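Local coordinates for alpha-1,3-glucanase (Paenibacillus glycanilyticus, PDB 6K0P), which hydrolyses alpha-1,3-glucan as a family 87 glycoside hydrolase, probably cutting within the chain, at residues 136-141 with 324-329; 74-79 with 238-243. The protein carries 1 engineered substitution. All coordinates share one frame; numbering follows the deposited sequence.

Interaction 1: 136-141 with 324-329; sequences YEDAQL and RIKNTF. With GLC (alpha-D-glucopyranose), chain D.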
# COMPACT_ATOMS: atom_id res chain seq x y z
N TYR A 136 4.08 -13.49 3.21
CA TYR A 136 4.79 -13.30 1.95
C TYR A 136 5.90 -12.26 2.07
O TYR A 136 5.83 -11.35 2.90
CB TYR A 136 3.80 -12.90 0.83
CG TYR A 136 3.04 -14.10 0.34
CD1 TYR A 136 3.56 -14.91 -0.65
CD2 TYR A 136 1.83 -14.48 0.93
CE1 TYR A 136 2.91 -16.06 -1.07
CE2 TYR A 136 1.16 -15.62 0.50
CZ TYR A 136 1.71 -16.40 -0.50
OH TYR A 136 1.07 -17.54 -0.93
N GLU A 137 6.93 -12.44 1.26
CA GLU A 137 7.99 -11.45 1.13
C GLU A 137 8.57 -11.55 -0.27
O GLU A 137 8.09 -12.34 -1.11
CB GLU A 137 9.05 -11.60 2.24
CG GLU A 137 9.03 -10.46 3.26
CD GLU A 137 9.51 -9.14 2.68
OE1 GLU A 137 9.14 -8.08 3.21
OE2 GLU A 137 10.28 -9.17 1.69
N ASP A 138 9.59 -10.74 -0.55
CA ASP A 138 10.04 -10.54 -1.92
C ASP A 138 11.51 -10.87 -2.07
O ASP A 138 12.31 -10.67 -1.15
CB ASP A 138 9.86 -9.08 -2.36
CG ASP A 138 8.41 -8.65 -2.48
OD1 ASP A 138 7.48 -9.49 -2.32
OD2 ASP A 138 8.21 -7.44 -2.74
N ALA A 139 11.87 -11.33 -3.26
CA ALA A 139 13.27 -11.51 -3.64
C ALA A 139 13.52 -10.76 -4.94
O ALA A 139 12.71 -10.82 -5.87
CB ALA A 139 13.59 -13.00 -3.84
N GLN A 140 14.64 -10.05 -5.00
CA GLN A 140 14.98 -9.19 -6.14
C GLN A 140 16.21 -9.75 -6.86
O GLN A 140 17.18 -10.15 -6.21
CB GLN A 140 15.29 -7.76 -5.67
CG GLN A 140 14.17 -7.07 -4.90
CD GLN A 140 14.04 -7.53 -3.45
OE1 GLN A 140 15.02 -7.94 -2.83
NE2 GLN A 140 12.82 -7.49 -2.93
N LEU A 141 16.17 -9.75 -8.19
CA LEU A 141 17.26 -10.34 -8.96
C LEU A 141 17.39 -9.65 -10.32
O LEU A 141 16.39 -9.47 -11.02
CB LEU A 141 17.00 -11.83 -9.19
CG LEU A 141 18.12 -12.63 -9.85
CD1 LEU A 141 19.29 -12.74 -8.90
CD2 LEU A 141 17.61 -14.03 -10.22
N ARG A 324 8.01 3.57 -5.26
CA ARG A 324 7.58 2.22 -4.93
C ARG A 324 7.72 2.05 -3.43
O ARG A 324 8.82 2.23 -2.89
CB ARG A 324 8.45 1.17 -5.63
CG ARG A 324 8.78 1.50 -7.05
CD ARG A 324 9.77 0.51 -7.64
NE ARG A 324 10.22 1.03 -8.91
CZ ARG A 324 10.74 0.30 -9.88
NH1 ARG A 324 10.90 -1.00 -9.72
NH2 ARG A 324 11.11 0.89 -11.02
N ILE A 325 6.63 1.71 -2.76
CA ILE A 325 6.60 1.54 -1.32
C ILE A 325 6.17 0.11 -1.07
O ILE A 325 5.01 -0.24 -1.32
CB ILE A 325 5.60 2.50 -0.67
CG1 ILE A 325 5.87 3.94 -1.11
CG2 ILE A 325 5.64 2.36 0.85
CD1 ILE A 325 4.70 4.87 -0.86
N LYS A 326 7.08 -0.74 -0.61
CA LYS A 326 6.75 -2.15 -0.49
C LYS A 326 7.14 -2.70 0.87
O LYS A 326 8.20 -2.37 1.41
CB LYS A 326 7.39 -2.99 -1.60
CG LYS A 326 6.76 -2.76 -2.99
CD LYS A 326 7.30 -3.76 -4.02
CE LYS A 326 8.50 -3.22 -4.76
NZ LYS A 326 9.10 -4.28 -5.63
N ASN A 327 6.27 -3.54 1.43
CA ASN A 327 6.60 -4.34 2.61
C ASN A 327 7.02 -3.44 3.78
O ASN A 327 8.11 -3.57 4.35
CB ASN A 327 7.64 -5.41 2.25
CG ASN A 327 7.27 -6.15 0.98
OD1 ASN A 327 6.14 -6.63 0.83
ND2 ASN A 327 8.20 -6.19 0.02
N THR A 328 6.14 -2.51 4.11
CA THR A 328 6.33 -1.65 5.27
C THR A 328 5.48 -2.16 6.44
O THR A 328 4.57 -2.97 6.28
CB THR A 328 5.96 -0.19 4.98
OG1 THR A 328 4.58 -0.09 4.63
CG2 THR A 328 6.80 0.37 3.82
N PHE A 329 5.80 -1.66 7.63
CA PHE A 329 5.14 -2.16 8.82
C PHE A 329 3.97 -1.32 9.29
O PHE A 329 3.22 -1.76 10.17
CB PHE A 329 6.17 -2.47 9.92
CG PHE A 329 7.03 -3.64 9.55
CD1 PHE A 329 6.62 -4.93 9.85
CD2 PHE A 329 8.17 -3.46 8.79
CE1 PHE A 329 7.38 -6.02 9.45
CE2 PHE A 329 8.94 -4.54 8.39
CZ PHE A 329 8.54 -5.82 8.73
C1 GLC D . 21.13 -6.99 -1.59
C2 GLC D . 20.52 -7.74 -0.42
C3 GLC D . 20.17 -9.21 -0.68
C4 GLC D . 19.53 -9.32 -2.02
C5 GLC D . 20.50 -8.79 -3.03
C6 GLC D . 20.02 -8.98 -4.47
O1 GLC D . 22.44 -7.28 -1.67
O2 GLC D . 21.37 -7.59 0.69
O3 GLC D . 19.13 -9.58 0.19
O4 GLC D . 19.27 -10.66 -2.29
O5 GLC D . 20.55 -7.41 -2.81
O6 GLC D . 18.78 -8.38 -4.75
O HOH W 1 5.33 -7.99 -1.50
O HOH W 2 10.30 -5.98 -3.72
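Asp138 and Asn327 meet because both turn CG anti to their own carbonyl carbon, chi1 -68° and -46°, which sends carboxylate and amide toward each other between the beta-sandwich strand 137-143 and the residue that follows beta-helix strand 319-326. Asn327 ND2 donates to Asp138 OD2 at 3.0 Å, nearly straight at 162°. The bond lies in the amide plane but comes down on the carboxylate from above, the two planes standing almost at right angles. ND2 also bonds Glu304, and OD2 takes a salt bridge from Arg350, so both ends of the bond have second partners. Lys326 reaches across, but NZ stays 4.4 Å from Asp138 OD2, its salt bridge going to Glu171. Water 2 fills in, accepting from Lys326 NZ and Gln140 NE2 while donating to Asp138 OD2. Glu137 lays OE1 3.2 Å from Asn327 CB and takes a hydrogen bond from His305, while OE2 accepts from Asp138 N at 2.8 Å. Cutting Glu137 back to an alanine is likely to leave the His305 imidazole and the Asp138 amide without these acceptors and open a gap beside Asn327 CB. Farther along the strand, the backbone O of Gln140 accepts from O6 of a glucose unit of the bound nigerose. Water 1 closes the polar cluster, donating to Asp138 OD1 at 2.7 Å and to Asn327 OD1 at 2.8 Å.

Interaction 2: 74-79 with 238-243; sequences AFVLRN and GPWYTK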
# COMPACT_ATOMS: atom_id res chain seq x y z
N ALA A 74 15.28 -7.74 -15.14
CA ALA A 74 15.21 -7.69 -13.69
C ALA A 74 13.86 -8.21 -13.22
O ALA A 74 12.86 -8.08 -13.93
CB ALA A 74 15.43 -6.27 -13.17
N PHE A 75 13.85 -8.77 -12.02
CA PHE A 75 12.71 -9.57 -11.56
C PHE A 75 12.52 -9.41 -10.07
O PHE A 75 13.50 -9.35 -9.31
CB PHE A 75 12.92 -11.05 -11.89
CG PHE A 75 13.14 -11.30 -13.35
CD1 PHE A 75 12.05 -11.46 -14.20
CD2 PHE A 75 14.41 -11.30 -13.89
CE1 PHE A 75 12.23 -11.65 -15.55
CE2 PHE A 75 14.59 -11.47 -15.25
CZ PHE A 75 13.51 -11.66 -16.08
N VAL A 76 11.27 -9.38 -9.63
CA VAL A 76 10.93 -9.47 -8.21
C VAL A 76 9.96 -10.62 -8.03
O VAL A 76 8.89 -10.66 -8.66
CB VAL A 76 10.36 -8.16 -7.65
CG1 VAL A 76 10.06 -8.33 -6.16
CG2 VAL A 76 11.36 -7.00 -7.86
N LEU A 77 10.33 -11.58 -7.18
CA LEU A 77 9.50 -12.75 -6.90
C LEU A 77 8.86 -12.58 -5.52
O LEU A 77 9.55 -12.62 -4.50
CB LEU A 77 10.37 -14.01 -6.92
CG LEU A 77 9.59 -15.32 -6.85
CD1 LEU A 77 8.94 -15.61 -8.21
CD2 LEU A 77 10.54 -16.43 -6.43
N ARG A 78 7.53 -12.41 -5.49
CA ARG A 78 6.81 -12.44 -4.22
C ARG A 78 6.50 -13.89 -3.89
O ARG A 78 5.93 -14.61 -4.72
CB ARG A 78 5.52 -11.63 -4.27
CG ARG A 78 4.85 -11.45 -2.89
CD ARG A 78 3.66 -10.51 -2.95
NE ARG A 78 3.32 -9.94 -1.64
CZ ARG A 78 2.27 -10.30 -0.90
NH1 ARG A 78 1.45 -11.28 -1.30
NH2 ARG A 78 2.04 -9.69 0.25
N ASN A 79 6.90 -14.31 -2.69
CA ASN A 79 6.93 -15.72 -2.35
C ASN A 79 6.76 -15.88 -0.85
O ASN A 79 6.91 -14.92 -0.08
CB ASN A 79 8.27 -16.34 -2.79
CG ASN A 79 9.43 -15.85 -1.95
OD1 ASN A 79 9.74 -16.44 -0.90
ND2 ASN A 79 10.07 -14.76 -2.39
N GLY A 238 19.61 5.29 -9.84
CA GLY A 238 18.44 4.50 -10.15
C GLY A 238 18.17 3.55 -9.00
O GLY A 238 19.10 3.07 -8.34
N PRO A 239 16.89 3.25 -8.73
CA PRO A 239 16.57 2.45 -7.53
C PRO A 239 17.08 1.02 -7.56
O PRO A 239 17.30 0.44 -6.49
CB PRO A 239 15.03 2.52 -7.45
CG PRO A 239 14.58 2.88 -8.83
CD PRO A 239 15.68 3.75 -9.41
N TRP A 240 17.27 0.42 -8.74
CA TRP A 240 17.89 -0.91 -8.80
C TRP A 240 19.38 -0.87 -8.53
O TRP A 240 19.99 -1.93 -8.33
CB TRP A 240 17.64 -1.55 -10.17
CG TRP A 240 16.33 -2.29 -10.27
CD1 TRP A 240 15.13 -1.79 -10.73
CD2 TRP A 240 16.08 -3.65 -9.91
NE1 TRP A 240 14.16 -2.77 -10.68
CE2 TRP A 240 14.72 -3.92 -10.17
CE3 TRP A 240 16.88 -4.68 -9.37
CZ2 TRP A 240 14.14 -5.17 -9.93
CZ3 TRP A 240 16.29 -5.92 -9.13
CH2 TRP A 240 14.94 -6.15 -9.41
N TYR A 241 20.00 0.31 -8.52
CA TYR A 241 21.46 0.41 -8.44
C TYR A 241 21.95 1.05 -7.14
O TYR A 241 22.83 0.49 -6.49
CB TYR A 241 22.00 1.20 -9.64
CG TYR A 241 21.67 0.56 -10.95
CD1 TYR A 241 22.25 -0.64 -11.32
CD2 TYR A 241 20.76 1.15 -11.82
CE1 TYR A 241 21.94 -1.25 -12.54
CE2 TYR A 241 20.44 0.56 -13.03
CZ TYR A 241 21.04 -0.63 -13.38
OH TYR A 241 20.72 -1.21 -14.59
N THR A 242 21.42 2.21 -6.77
CA THR A 242 21.84 2.88 -5.54
C THR A 242 20.95 2.36 -4.42
O THR A 242 19.74 2.61 -4.41
CB THR A 242 21.67 4.39 -5.67
OG1 THR A 242 22.54 4.88 -6.69
CG2 THR A 242 22.01 5.09 -4.34
N LYS A 243 21.55 1.64 -3.47
CA LYS A 243 20.82 1.03 -2.36
C LYS A 243 21.34 1.59 -1.05
O LYS A 243 22.51 1.37 -0.70
CB LYS A 243 21.02 -0.49 -2.37
CG LYS A 243 20.54 -1.15 -3.66
CD LYS A 243 20.95 -2.62 -3.71
CE LYS A 243 20.54 -3.28 -5.02
NZ LYS A 243 20.81 -4.75 -4.96
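The indole of Trp240 reaches from the turn 238-241 and lays one face of its six-membered ring against the methyl of Ala74. Ala74 CB stands 3.8 Å from the ring centroid and 15° off the normal, a CH-pi contact offset toward the rim, with CZ2 the nearest ring atom. At the ring's edge and in its plane, Trp240 CH2 meets the carbonyl O of Phe75 at 3.5 Å. Val76 approaches obliquely: CG1 lies anti to the backbone N (chi1 -179°), which puts CG2 beside that N, and CG2 comes to 3.9 Å from Trp240 CZ2. Three successive residues of the strand thus meet the benzene end of one indole, through a methyl, a backbone oxygen and a branch of valine. The ring's rotation is further fixed by NE1, which hydrogen-bonds Glu173, and by Trp302, packed edge-to-face with it. In the turn that carries the indole, Gly238 O accepts from both Tyr241 N at 2.9 Å and Thr242 N, closing the turn where strand 242-245 begins. The chain then runs on to Lys243, which lines a glycan pocket. The contact belongs to the domain interface: a tryptophan from a turn of the right-handed parallel beta-helix packs on the antiparallel sheet of the N-terminal beta-sandwich.

How the interactions relate
Both interactions are buried and join the same two parts of the fold, the N-terminal beta-sandwich and the beta-helix. Their sandwich strands, 137-143 and 72-80, are antiparallel neighbours: Glu137 O and Asn79 N, like Ala139 O and Leu77 N, lie 2.8 Å apart in probable hydrogen bonds. The contact centres are about 9 Å apart, yet the chemistry differs. Interaction 1, its centre about 11 Å from that of the molecule, is polar and partly wet, built on a carboxylate, an amide and waters; interaction 2, at about 17 Å, is apolar packing about one indole. Glu173, the indole's acceptor, also forms a salt bridge with Arg324. Each contact supplies one residue, Gln140 or Lys243, to the same glycan pocket.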